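Local coordinates for protein enterotoxin type A (Staphylococcus aureus, PDB 1ESF) that acts as a superantigen, binding MHC class II at zinc-dependent and zinc-independent sites together with T-cell receptors, and causes staphylococcal food poisoning, at residues 186-191 with 217-222. Sequence-based numbering, arbitrary orientation.
With CD (cadmium ion), chain C.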
ATOM      1  N   PHE A 186      -4.651   8.699   5.889  1.00 19.00           N
ATOM      2  CA  PHE A 186      -4.015   9.590   4.896  1.00 16.70           C
ATOM      3  C   PHE A 186      -4.914  10.829   4.933  1.00 19.11           C
ATOM      4  O   PHE A 186      -6.008  10.879   4.365  1.00 18.57           O
ATOM      5  CB  PHE A 186      -3.992   8.919   3.528  1.00 14.40           C
ATOM      6  CG  PHE A 186      -3.253   7.608   3.532  1.00 13.42           C
ATOM      7  CD1 PHE A 186      -3.899   6.447   3.923  1.00 15.27           C
ATOM      8  CD2 PHE A 186      -1.877   7.576   3.313  1.00 14.42           C
ATOM      9  CE1 PHE A 186      -3.168   5.257   4.133  1.00 15.60           C
ATOM     10  CE2 PHE A 186      -1.138   6.428   3.513  1.00 16.41           C
ATOM     11  CZ  PHE A 186      -1.786   5.246   3.931  1.00 15.54           C
ATOM     12  N   HIS A 187      -4.490  11.789   5.725  1.00 20.96           N
ATOM     13  CA  HIS A 187      -5.303  12.956   5.937  1.00 23.94           C
ATOM     14  C   HIS A 187      -5.185  14.062   4.895  1.00 25.07           C
ATOM     15  O   HIS A 187      -4.346  14.951   4.989  1.00 23.64           O
ATOM     16  CB  HIS A 187      -5.080  13.463   7.345  1.00 25.90           C
ATOM     17  CG  HIS A 187      -6.155  14.377   7.813  1.00 30.86           C
ATOM     18  ND1 HIS A 187      -6.140  14.955   9.058  1.00 34.20           N
ATOM     19  CD2 HIS A 187      -7.243  14.873   7.182  1.00 35.51           C
ATOM     20  CE1 HIS A 187      -7.163  15.788   9.170  1.00 36.31           C
ATOM     21  NE2 HIS A 187      -7.849  15.753   8.046  1.00 35.98           N
ATOM     22  N   THR A 188      -6.069  13.972   3.908  1.00 28.53           N
ATOM     23  CA  THR A 188      -6.114  14.889   2.786  1.00 30.45           C
ATOM     24  C   THR A 188      -6.995  16.057   3.129  1.00 35.55           C
ATOM     25  O   THR A 188      -7.812  15.992   4.013  1.00 37.06           O
ATOM     26  CB  THR A 188      -6.578  14.158   1.526  1.00 28.88           C
ATOM     27  OG1 THR A 188      -7.614  13.233   1.874  1.00 22.94           O
ATOM     28  CG2 THR A 188      -5.406  13.360   0.891  1.00 30.05           C
ATOM     29  N   SER A 189      -6.760  17.183   2.490  1.00 43.81           N
ATOM     30  CA  SER A 189      -7.556  18.386   2.781  1.00 46.69           C
ATOM     31  C   SER A 189      -8.767  18.576   1.847  1.00 45.89           C
ATOM     32  O   SER A 189      -9.896  18.782   2.285  1.00 46.31           O
ATOM     33  CB  SER A 189      -6.627  19.640   2.745  1.00 49.56           C
ATOM     34  OG  SER A 189      -5.423  19.418   1.987  1.00 52.82           O
ATOM     35  N   THR A 190      -8.519  18.353   0.569  1.00 44.59           N
ATOM     36  CA  THR A 190      -9.482  18.582  -0.479  1.00 43.85           C
ATOM     37  C   THR A 190     -10.317  17.420  -0.975  1.00 40.69           C
ATOM     38  O   THR A 190     -11.248  17.587  -1.787  1.00 41.86           O
ATOM     39  CB  THR A 190      -8.700  19.197  -1.632  1.00 45.46           C
ATOM     40  OG1 THR A 190      -7.636  18.304  -2.030  1.00 47.65           O
ATOM     41  CG2 THR A 190      -8.087  20.506  -1.156  1.00 46.34           C
ATOM     42  N   GLU A 191     -10.021  16.243  -0.473  1.00 36.24           N
ATOM     43  CA  GLU A 191     -10.730  15.097  -0.960  1.00 33.44           C
ATOM     44  C   GLU A 191     -10.901  14.165   0.219  1.00 29.53           C
ATOM     45  O   GLU A 191     -10.187  14.278   1.173  1.00 29.50           O
ATOM     46  CB  GLU A 191      -9.906  14.472  -2.092  1.00 33.74           C
ATOM     47  CG  GLU A 191      -8.634  13.782  -1.657  1.00 31.59           C
ATOM     48  CD  GLU A 191      -7.435  14.190  -2.448  1.00 33.14           C
ATOM     49  OE1 GLU A 191      -7.356  13.864  -3.633  1.00 34.86           O
ATOM     50  OE2 GLU A 191      -6.548  14.849  -1.868  1.00 39.19           O
ATOM     51  N   LYS A 217      -6.776   3.658  -5.536  1.00 19.86           N
ATOM     52  CA  LYS A 217      -7.051   4.978  -4.949  1.00 20.62           C
ATOM     53  C   LYS A 217      -5.839   5.860  -5.047  1.00 22.50           C
ATOM     54  O   LYS A 217      -4.751   5.461  -4.605  1.00 22.30           O
ATOM     55  CB  LYS A 217      -7.458   4.903  -3.500  1.00 22.28           C
ATOM     56  CG  LYS A 217      -8.274   6.115  -3.081  1.00 26.89           C
ATOM     57  CD  LYS A 217      -9.180   5.716  -1.936  1.00 38.64           C
ATOM     58  CE  LYS A 217     -10.666   5.999  -2.204  1.00 43.37           C
ATOM     59  NZ  LYS A 217     -11.303   5.107  -3.231  1.00 48.59           N
ATOM     60  N   THR A 218      -6.074   7.073  -5.542  1.00 22.35           N
ATOM     61  CA  THR A 218      -5.052   8.076  -5.829  1.00 22.30           C
ATOM     62  C   THR A 218      -5.475   9.371  -5.139  1.00 21.86           C
ATOM     63  O   THR A 218      -6.676   9.697  -5.074  1.00 22.73           O
ATOM     64  CB  THR A 218      -4.996   8.254  -7.388  1.00 23.50           C
ATOM     65  OG1 THR A 218      -4.497   7.055  -7.980  1.00 24.76           O
ATOM     66  CG2 THR A 218      -4.116   9.361  -7.808  1.00 28.19           C
ATOM     67  N   ILE A 219      -4.494  10.054  -4.551  1.00 20.79           N
ATOM     68  CA  ILE A 219      -4.710  11.319  -3.828  1.00 20.66           C
ATOM     69  C   ILE A 219      -3.679  12.372  -4.220  1.00 18.51           C
ATOM     70  O   ILE A 219      -2.622  12.078  -4.782  1.00 18.33           O
ATOM     71  CB  ILE A 219      -4.642  11.149  -2.246  1.00 19.55           C
ATOM     72  CG1 ILE A 219      -3.299  10.529  -1.828  1.00 21.56           C
ATOM     73  CG2 ILE A 219      -5.808  10.276  -1.741  1.00 18.62           C
ATOM     74  CD1 ILE A 219      -3.026  10.530  -0.319  1.00 27.70           C
ATOM     75  N   ASN A 220      -4.012  13.622  -3.974  1.00 20.83           N
ATOM     76  CA  ASN A 220      -3.033  14.675  -4.223  1.00 25.36           C
ATOM     77  C   ASN A 220      -2.062  14.743  -3.004  1.00 23.25           C
ATOM     78  O   ASN A 220      -2.512  14.828  -1.847  1.00 22.93           O
ATOM     79  CB  ASN A 220      -3.713  16.026  -4.491  1.00 30.16           C
ATOM     80  CG  ASN A 220      -2.747  17.041  -5.078  1.00 33.65           C
ATOM     81  OD1 ASN A 220      -2.211  17.879  -4.355  1.00 37.11           O
ATOM     82  ND2 ASN A 220      -2.454  16.910  -6.381  1.00 37.88           N
ATOM     83  N   SER A 221      -0.761  14.625  -3.282  1.00 21.89           N
ATOM     84  CA  SER A 221       0.301  14.596  -2.278  1.00 24.87           C
ATOM     85  C   SER A 221       0.605  15.910  -1.568  1.00 29.61           C
ATOM     86  O   SER A 221       1.230  15.946  -0.498  1.00 31.00           O
ATOM     87  CB  SER A 221       1.585  14.057  -2.904  1.00 21.26           C
ATOM     88  OG  SER A 221       2.045  14.910  -3.935  1.00 23.75           O
ATOM     89  N   GLU A 222       0.228  17.008  -2.196  1.00 34.30           N
ATOM     90  CA  GLU A 222       0.457  18.315  -1.608  1.00 38.40           C
ATOM     91  C   GLU A 222      -0.678  18.643  -0.609  1.00 37.41           C
ATOM     92  O   GLU A 222      -1.874  18.330  -0.850  1.00 36.50           O
ATOM     93  CB  GLU A 222       0.553  19.358  -2.744  1.00 41.87           C
ATOM     94  CG  GLU A 222       1.879  20.160  -2.736  1.00 53.37           C
ATOM     95  CD  GLU A 222       2.073  21.086  -3.970  1.00 61.46           C
ATOM     96  OE1 GLU A 222       1.077  21.681  -4.496  1.00 65.51           O
ATOM     97  OE2 GLU A 222       3.253  21.226  -4.398  1.00 65.71           O
TER
HETATM   98 CD    CD C 240      -4.482  14.895  10.768  1.00 24.33          CD
HETATM   99  O   HOH W   1      -4.774  19.172  -2.239  1.00 36.29           O
HETATM  100  O   HOH W   2      -4.858  16.263  -0.506  1.00 46.47           O
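I219 supplies the apolar half of this contact, meeting T188 and F186 where strand 181-187 runs out into a turn. The methyl CG2 of T188 reaches both CB and CD1 of I219, each at 3.9 Å, and CB of F186 lies 4.3 Å from the same CD1. A beta-branched isoleucine suits the spot: CG1, set between the backbone N and the carbonyl carbon (chi1 56°), carries CD1 to the other segment, while the CG2 branch also borders the threonine methyl. The ring of F186 leads away from I219 to pack on V152, L155 and D156 of helix 152-167, and I219 itself touches L155. In the beta-grasp domain, that helix lies against the mixed sheet containing 181-187; strand 218-220 pairs antiparallel with 149-151, just ahead of the helix, so the contact joins this small two-stranded sheet to the C-terminal end of strand 181-187 in the main one.

Polar contacts take over on the turn side. The carboxylate of E191, its chain bent at chi2 (-131°), reaches the N-H edge of the I219-N220 peptide, where OE1 accepts a weak hydrogen bond from N220 N (3.4 Å, 155°). A water donates to E191 OE2 (2.6 Å) and to N220 O (3.1 Å); glutamate suits this place because its long chain carries two acceptor oxygens across at once. Threonine serves a double purpose at 188: its methyl faces I219. The hydroxyl T188 OG1 donates to E191 O at 2.9 Å, from above the carbonyl plane, closing a hydrogen bond across the 188-191 turn.

H187 points away from the 217-222 segment, and its ND1, an imidazole nitrogen well suited to zinc or cadmium, binds the cadmium ion at 2.4 Å. S1, H225 and D227 also bind the ion; the two histidines and the aspartate are the protein's zinc ligands.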